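Local coordinates for acetyl xylan esterase (Paenibacillus sp. R4, PDB 6AGQ), which is a cold-active acetyl xylan esterase of the alpha/beta-hydrolase clan that probably removes acetyl groups from xylan, probably using a serine nucleophile, at residues Trp73-Lys78 with Gln107-Gly112; Ser85-Val90 with Met111-Leu116. One frame throughout, in Å; residues are numbered along the deposited sequence.

Contact 1: residues Trp73-Lys78 with Gln107-Gly112; sequences WYVTPK and QWASMG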
# COMPACT_ATOMS: atom_id res chain seq x y z
N TRP A 73 25.38 6.14 28.70
CA TRP A 73 26.70 6.36 28.22
C TRP A 73 27.02 7.79 28.57
O TRP A 73 26.25 8.65 28.25
CB TRP A 73 26.82 6.20 26.70
CG TRP A 73 26.59 4.88 26.07
CD1 TRP A 73 25.67 4.60 25.15
CD2 TRP A 73 27.37 3.68 26.25
NE1 TRP A 73 25.80 3.30 24.73
CE2 TRP A 73 26.82 2.70 25.40
CE3 TRP A 73 28.46 3.35 27.05
CZ2 TRP A 73 27.32 1.36 25.34
CZ3 TRP A 73 28.98 2.03 26.97
CH2 TRP A 73 28.39 1.05 26.12
N TYR A 74 28.18 8.02 29.18
CA TYR A 74 28.67 9.33 29.56
C TYR A 74 30.00 9.49 28.84
O TYR A 74 30.83 8.61 28.89
CB TYR A 74 28.88 9.42 31.07
CG TYR A 74 29.50 10.72 31.55
CD1 TYR A 74 28.81 11.93 31.40
CD2 TYR A 74 30.70 10.75 32.22
CE1 TYR A 74 29.31 13.13 31.82
CE2 TYR A 74 31.24 11.97 32.67
CZ TYR A 74 30.54 13.15 32.46
OH TYR A 74 31.03 14.37 32.87
N VAL A 75 30.16 10.57 28.11
CA VAL A 75 31.28 10.80 27.21
C VAL A 75 31.86 12.19 27.52
O VAL A 75 31.08 13.20 27.69
CB VAL A 75 30.83 10.73 25.72
CG1 VAL A 75 31.95 11.02 24.80
CG2 VAL A 75 30.28 9.35 25.36
N THR A 76 33.18 12.25 27.63
CA THR A 76 33.90 13.56 27.77
C THR A 76 35.15 13.62 26.87
O THR A 76 35.73 12.56 26.52
CB THR A 76 34.36 13.87 29.22
OG1 THR A 76 35.54 13.15 29.51
CG2 THR A 76 33.34 13.48 30.21
N PRO A 77 35.58 14.86 26.51
CA PRO A 77 36.89 14.98 25.88
C PRO A 77 37.96 14.29 26.75
O PRO A 77 37.87 14.34 27.98
CB PRO A 77 37.14 16.47 25.86
CG PRO A 77 35.83 17.13 26.15
CD PRO A 77 35.06 16.16 26.96
N LYS A 78 38.92 13.58 26.15
CA LYS A 78 39.95 12.92 26.95
C LYS A 78 40.81 13.99 27.66
O LYS A 78 40.81 15.17 27.26
CB LYS A 78 40.85 11.99 26.11
CG LYS A 78 41.70 12.71 25.06
CD LYS A 78 43.00 11.95 24.78
CE LYS A 78 43.77 12.51 23.58
NZ LYS A 78 43.94 13.99 23.67
N GLN A 107 30.42 14.33 18.46
CA GLN A 107 30.17 15.71 18.08
C GLN A 107 30.19 16.65 19.26
O GLN A 107 30.85 17.68 19.22
CB GLN A 107 28.83 15.87 17.40
CG GLN A 107 28.02 14.60 17.15
CD GLN A 107 26.62 14.91 16.69
OE1 GLN A 107 26.36 15.99 16.16
NE2 GLN A 107 25.71 13.96 16.88
N TRP A 108 29.48 16.29 20.34
CA TRP A 108 29.44 17.14 21.55
C TRP A 108 30.78 17.17 22.22
O TRP A 108 31.23 18.26 22.53
CB TRP A 108 28.39 16.65 22.48
CG TRP A 108 27.07 16.48 21.78
CD1 TRP A 108 26.35 15.36 21.72
CD2 TRP A 108 26.35 17.47 21.02
NE1 TRP A 108 25.25 15.54 20.97
CE2 TRP A 108 25.19 16.85 20.56
CE3 TRP A 108 26.57 18.84 20.72
CZ2 TRP A 108 24.23 17.51 19.77
CZ3 TRP A 108 25.61 19.52 19.97
CH2 TRP A 108 24.45 18.85 19.49
N ALA A 109 31.46 16.01 22.34
CA ALA A 109 32.76 15.98 22.96
C ALA A 109 33.81 16.77 22.18
O ALA A 109 34.67 17.44 22.76
CB ALA A 109 33.23 14.54 23.15
N SER A 110 33.76 16.70 20.86
CA SER A 110 34.70 17.47 20.06
C SER A 110 34.50 18.97 20.21
O SER A 110 35.44 19.72 19.98
CB SER A 110 34.62 17.04 18.59
OG SER A 110 33.55 17.72 17.97
N MET A 111 33.33 19.43 20.62
CA MET A 111 33.15 20.86 20.99
C MET A 111 33.53 21.18 22.42
O MET A 111 33.18 22.27 22.93
CB MET A 111 31.69 21.32 20.79
CG MET A 111 31.13 21.07 19.41
SD MET A 111 29.35 21.23 19.38
CE MET A 111 29.15 23.00 19.47
N GLY A 112 34.18 20.25 23.11
CA GLY A 112 34.60 20.45 24.50
C GLY A 112 33.51 20.23 25.54
O GLY A 112 33.54 20.82 26.61
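V75 and P77 meet A109 where the short helix 106-110 of an alpha/beta-hydrolase fold packs on strand 69-77 of the central sheet. The helix ends here in a Schellman motif, with G112 as its C-prime residue. No hydrogen bond joins the two segments, so the contact rests on van der Waals packing.

The tight part lies around A109 and P77. The CB of A109 points at the strand, and the CA atoms of P77 and A109 are 5.2 Å apart. The methyl touches V75 through CG1, with V75 CG1 to A109 CB at 4.1 Å. V75 CG1 stands anti to the backbone N (chi1 178°), beside the carbonyl carbon. A109 CB also lies 4.1 Å from P77 N, so one methyl spans two strand residues. I55 of the neighbouring strand 55-63 packs on both V75 and A109 and adds to this buried side. T76, also buried, turns its CB away from the helix. Its OG1 is hydrogen-bonded to P77 O at 3.0 Å, from above the carbonyl plane.

The looser side is at G112, S110 and M111, all partly exposed. S110 and M111 turn away from the strand. They pack on L106 and L52 of a second subunit, so this end of the helix reaches an interface of the assembly.

The proline ring bridges the two parts. P77 CG lies 3.9 Å from G112 CA. The outer Schellman bond runs from M113 N to W108 O. P77 CG is also 3.6 Å from A109 O, which accepts the inner one from G112 N at 2.9 Å.

Contact 2: residues Ser85-Val90 with Met111-Leu116; sequences SLPVLV and MGMAAL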
# COMPACT_ATOMS: atom_id res chain seq x y z
N SER A 85 34.08 22.85 34.97
CA SER A 85 34.53 23.51 33.73
C SER A 85 33.77 23.11 32.43
O SER A 85 33.63 23.92 31.52
CB SER A 85 36.03 23.30 33.50
OG SER A 85 36.34 21.92 33.26
N LEU A 86 33.27 21.88 32.37
CA LEU A 86 32.75 21.35 31.14
C LEU A 86 31.27 21.62 31.04
O LEU A 86 30.50 21.17 31.91
CB LEU A 86 32.97 19.82 31.03
CG LEU A 86 34.40 19.33 30.91
CD1 LEU A 86 34.43 17.84 30.67
CD2 LEU A 86 35.17 20.00 29.79
N PRO A 87 30.84 22.26 29.96
CA PRO A 87 29.39 22.24 29.69
C PRO A 87 28.87 20.82 29.40
O PRO A 87 29.67 19.90 29.21
CB PRO A 87 29.21 23.20 28.49
CG PRO A 87 30.59 23.46 27.95
CD PRO A 87 31.61 22.99 28.93
N VAL A 88 27.56 20.61 29.47
CA VAL A 88 27.04 19.25 29.37
C VAL A 88 25.72 19.20 28.61
O VAL A 88 24.90 20.05 28.75
CB VAL A 88 26.93 18.51 30.74
CG1 VAL A 88 25.91 19.11 31.67
CG2 VAL A 88 26.59 17.04 30.58
N LEU A 89 25.57 18.15 27.80
CA LEU A 89 24.37 17.88 27.05
C LEU A 89 23.76 16.53 27.49
O LEU A 89 24.43 15.47 27.57
CB LEU A 89 24.72 17.90 25.58
CG LEU A 89 23.51 17.92 24.65
CD1 LEU A 89 23.82 18.79 23.46
CD2 LEU A 89 23.09 16.51 24.24
N VAL A 90 22.48 16.56 27.79
CA VAL A 90 21.75 15.31 28.11
C VAL A 90 20.81 15.02 26.98
O VAL A 90 19.91 15.84 26.62
CB VAL A 90 21.03 15.44 29.50
CG1 VAL A 90 20.20 14.21 29.80
CG2 VAL A 90 22.05 15.63 30.62
N MET A 111 33.33 19.43 20.62
CA MET A 111 33.15 20.86 20.99
C MET A 111 33.53 21.18 22.42
O MET A 111 33.18 22.27 22.93
CB MET A 111 31.69 21.32 20.79
CG MET A 111 31.13 21.07 19.41
SD MET A 111 29.35 21.23 19.38
CE MET A 111 29.15 23.00 19.47
N GLY A 112 34.18 20.25 23.11
CA GLY A 112 34.60 20.45 24.50
C GLY A 112 33.51 20.23 25.54
O GLY A 112 33.54 20.82 26.61
N MET A 113 32.55 19.39 25.26
CA MET A 113 31.43 19.19 26.17
C MET A 113 31.39 17.79 26.64
O MET A 113 31.82 16.89 25.96
CB MET A 113 30.13 19.51 25.44
CG MET A 113 29.96 21.00 25.25
SD MET A 113 28.89 21.44 23.87
CE MET A 113 27.45 20.37 24.07
N ALA A 114 30.83 17.59 27.81
CA ALA A 114 30.42 16.28 28.25
C ALA A 114 29.06 15.96 27.65
O ALA A 114 28.33 16.86 27.29
CB ALA A 114 30.35 16.24 29.75
N ALA A 115 28.71 14.68 27.57
CA ALA A 115 27.38 14.33 27.15
C ALA A 115 26.92 13.03 27.78
O ALA A 115 27.71 12.07 27.94
CB ALA A 115 27.30 14.25 25.61
N LEU A 116 25.63 12.96 28.07
CA LEU A 116 25.03 11.74 28.65
C LEU A 116 23.83 11.36 27.81
O LEU A 116 22.94 12.19 27.56
CB LEU A 116 24.60 11.99 30.12
CG LEU A 116 23.70 10.93 30.80
CD1 LEU A 116 24.48 9.69 31.20
CD2 LEU A 116 23.08 11.61 32.02
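P87 and M113 cross at about a right angle where strand 86-92 begins to pair with the chain leading into strand 114-118. Ring atom P87 CG meets M113 CG at 3.7 Å. M113 CG is anti to its own carbonyl carbon (chi1 -74°), beside the backbone N. Further out the methionine bends at chi3 (47°), and its methyl comes to L89. The side chains of L89 and M113 cross obliquely. M113 CE is 4.0 Å from L89 CB and equally close to L89 CD1. M113 therefore touches P87 with the start of its chain and L89 with the end. W108 and I317 pack on both M113 and L89. Helices 106-110 and 309-320 thus cover the face of L89 and A115, and M113 packs beside it. A115 also packs on W108.

The other face carries V88, A114, V90 and L116. V88 CG2 reaches A114 CB at 3.9 Å. V90 and L116 meet more loosely, with V90 CG2 and L116 CD2 at 4.4 Å. Helix 153-170 lies over this face, with V168 touching V88, V90 and L116. At the start of the pairing, L86 CD2 and P87 CD both lie against G112 O.

Three backbone hydrogen bonds set the parallel register: A114 N to P87 O, L89 N to A114 O, and L116 N to L89 O. The last is the shortest, at 2.8 Å, and nearly straight at the acceptor, with a C=O...N angle of 171°. V88 CA makes a C-H...O contact to A114 O, the acceptor of L89 N. Beyond the last bond V90 CA makes one to L116 O. Strand 86-92, helix 106-110 and strand 114-118 form a beta-alpha-beta crossover, a unit of the alpha/beta-hydrolase sheet.

Overall arrangement
The centres of contacts 1 and 2 are about 6 Å apart, and the contacts share M111 and G112. Along the chain the order is strand 69-77, strand 86-92, helix 106-110, strand 114-118. In the sheet, strand 114-118 lies between the other two, antiparallel to 69-77 and parallel to 86-92. V75 O and A115 N, 2.8 Å apart, probably hydrogen-bond and link the contacts directly. Contact 1 places the helix end against strand 69-77, the last of the antiparallel strands before the parallel part. Contact 2 follows as the chain leaves the helix. Together they mark the change from antiparallel to parallel strands in the sheet, as expected for an alpha/beta-hydrolase.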